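Local coordinates for S-adenosylmethionine decarboxylase proenzyme (Aquifex aeolicus, PDB 2III), which catalyses the pyruvoyl-dependent decarboxylation of S-adenosylmethionine, which supplies the aminopropyl donor for polyamine synthesis, after autocatalytic cleavage of its own chain, at the interface of chains A and B. Coordinates in Å, arbitrary orientation; residue numbers count along the deposited sequence, not the author numbering. Chains: chain A/B, S-adenosylmethionine decarboxylase proenzyme.

The interface of chains A and B. Residues chain A 8, 65, 80, 113; chain B 8, 10, 65, 80.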
loop_
_atom_site.group_PDB
_atom_site.type_symbol
_atom_site.label_atom_id
_atom_site.label_comp_id
_atom_site.label_asym_id
_atom_site.label_seq_id
_atom_site.Cartn_x
_atom_site.Cartn_y
_atom_site.Cartn_z
ATOM N N HIS A 8 -2.649 -9.411 -2.152
ATOM C CA HIS A 8 -1.937 -8.410 -1.379
ATOM C C HIS A 8 -1.352 -9.037 -0.124
ATOM O O HIS A 8 -2.074 -9.549 0.730
ATOM C CB HIS A 8 -2.922 -7.282 -1.024
ATOM C CG HIS A 8 -2.316 -6.126 -0.293
ATOM N ND1 HIS A 8 -3.017 -4.964 -0.047
ATOM C CD2 HIS A 8 -1.096 -5.954 0.271
ATOM C CE1 HIS A 8 -2.257 -4.127 0.634
ATOM N NE2 HIS A 8 -1.086 -4.702 0.842
ATOM N N HIS A 65 1.097 -2.408 -6.482
ATOM C CA HIS A 65 2.257 -1.767 -5.875
ATOM C C HIS A 65 2.997 -2.553 -4.805
ATOM O O HIS A 65 2.489 -3.519 -4.238
ATOM C CB HIS A 65 1.866 -0.414 -5.272
ATOM C CG HIS A 65 0.999 -0.517 -4.056
ATOM N ND1 HIS A 65 -0.378 -0.509 -4.119
ATOM C CD2 HIS A 65 1.316 -0.653 -2.747
ATOM C CE1 HIS A 65 -0.873 -0.636 -2.900
ATOM N NE2 HIS A 65 0.133 -0.726 -2.049
ATOM N N ASP A 80 4.585 -4.123 1.865
ATOM C CA ASP A 80 3.363 -4.464 1.149
ATOM C C ASP A 80 3.708 -4.913 -0.262
ATOM O O ASP A 80 4.428 -4.215 -0.987
ATOM C CB ASP A 80 2.418 -3.258 1.033
ATOM C CG ASP A 80 1.705 -2.932 2.328
ATOM O OD1 ASP A 80 0.453 -2.905 2.311
ATOM O OD2 ASP A 80 2.387 -2.689 3.350
ATOM N N ARG A 113 -7.679 -9.192 -3.055
ATOM C CA ARG A 113 -8.356 -7.914 -3.257
ATOM C C ARG A 113 -9.221 -7.904 -4.517
ATOM O O ARG A 113 -8.723 -8.104 -5.622
ATOM C CB ARG A 113 -7.336 -6.763 -3.357
ATOM C CG ARG A 113 -6.270 -6.655 -2.247
ATOM C CD ARG A 113 -6.801 -6.190 -0.901
ATOM N NE ARG A 113 -7.486 -4.894 -0.918
ATOM C CZ ARG A 113 -6.905 -3.706 -0.745
ATOM N NH1 ARG A 113 -5.601 -3.608 -0.544
ATOM N NH2 ARG A 113 -7.650 -2.604 -0.731
ATOM N N HIS B 8 -3.321 1.086 9.381
ATOM C CA HIS B 8 -3.501 0.826 7.965
ATOM C C HIS B 8 -4.907 0.309 7.703
ATOM O O HIS B 8 -5.304 -0.741 8.206
ATOM C CB HIS B 8 -2.445 -0.203 7.523
ATOM C CG HIS B 8 -2.446 -0.515 6.060
ATOM N ND1 HIS B 8 -1.463 -1.284 5.473
ATOM C CD2 HIS B 8 -3.314 -0.196 5.070
ATOM C CE1 HIS B 8 -1.724 -1.424 4.186
ATOM N NE2 HIS B 8 -2.842 -0.775 3.914
ATOM N N LEU B 10 -7.586 -0.813 4.739
ATOM C CA LEU B 10 -7.701 -1.185 3.342
ATOM C C LEU B 10 -9.148 -1.572 3.101
ATOM O O LEU B 10 -9.791 -2.177 3.957
ATOM C CB LEU B 10 -6.745 -2.332 2.977
ATOM C CG LEU B 10 -6.416 -3.477 3.932
ATOM C CD1 LEU B 10 -5.566 -4.501 3.201
ATOM C CD2 LEU B 10 -5.658 -2.952 5.139
ATOM N N HIS B 65 1.436 5.942 3.414
ATOM C CA HIS B 65 0.874 6.134 2.082
ATOM C C HIS B 65 -0.614 5.876 1.919
ATOM O O HIS B 65 -1.259 5.235 2.748
ATOM C CB HIS B 65 1.613 5.265 1.058
ATOM C CG HIS B 65 1.354 3.798 1.207
ATOM N ND1 HIS B 65 2.147 2.975 1.978
ATOM C CD2 HIS B 65 0.376 3.012 0.698
ATOM C CE1 HIS B 65 1.667 1.744 1.938
ATOM N NE2 HIS B 65 0.593 1.739 1.170
ATOM N N ASP B 80 -6.137 1.959 0.015
ATOM C CA ASP B 80 -5.291 1.775 1.186
ATOM C C ASP B 80 -4.990 3.126 1.814
ATOM O O ASP B 80 -4.543 4.054 1.127
ATOM C CB ASP B 80 -3.949 1.124 0.821
ATOM C CG ASP B 80 -4.064 -0.357 0.529
ATOM O OD1 ASP B 80 -3.353 -1.139 1.201
ATOM O OD2 ASP B 80 -4.845 -0.738 -0.374
HETATM O O HOH W 1 -0.676 -0.948 0.814
#
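Water 1, close to the two-fold axis, is gripped by four groups, two from each chain: OD1 of A:Asp80 and OD1 of B:Asp80 each lie 2.7 Å from its oxygen, and NE2 of A:His65 and NE2 of B:His65 each 3.0 Å. Both A:His65 and B:His65 rings meet it edge-on and in plane, their NE2 atoms 4.1 Å apart. The same B:Asp80 OD1 accepts a bond from B:His8 NE2 (2.8 Å) on its anti side, tilted from the carboxylate plane, while the CE1 edge of A:His8 points at it across the interface. The other carboxylate oxygen, B:Asp80 OD2, offers its syn lone pair to A:Arg113 NH1 at 3.0 Å in a nearly straight salt bridge (163° at H). NH1 also donates in plane to A:His8 ND1 (3.0 Å), fixing that ring, whose NE2 is engaged by A:Asp80. Bends at chi2 and chi3 (-72° and -57°) fold the arginine back towards this corner, where B:Leu10 CB packs against its guanidinium. With a methionine in place of A:Arg113, B:Asp80 would probably lose its cross-chain cation and A:His8 ND1 its donor, leaving that ring freer to turn. Across the two-fold interface of the enzyme's dimer of alpha/beta heterodimers, the network ties together strands 6-14, 65-71, 76-84 and 105-116 where the sheets of the two sandwiches face each other, about 8 Å from A:Ser64, the predicted pyruvoyl precursor.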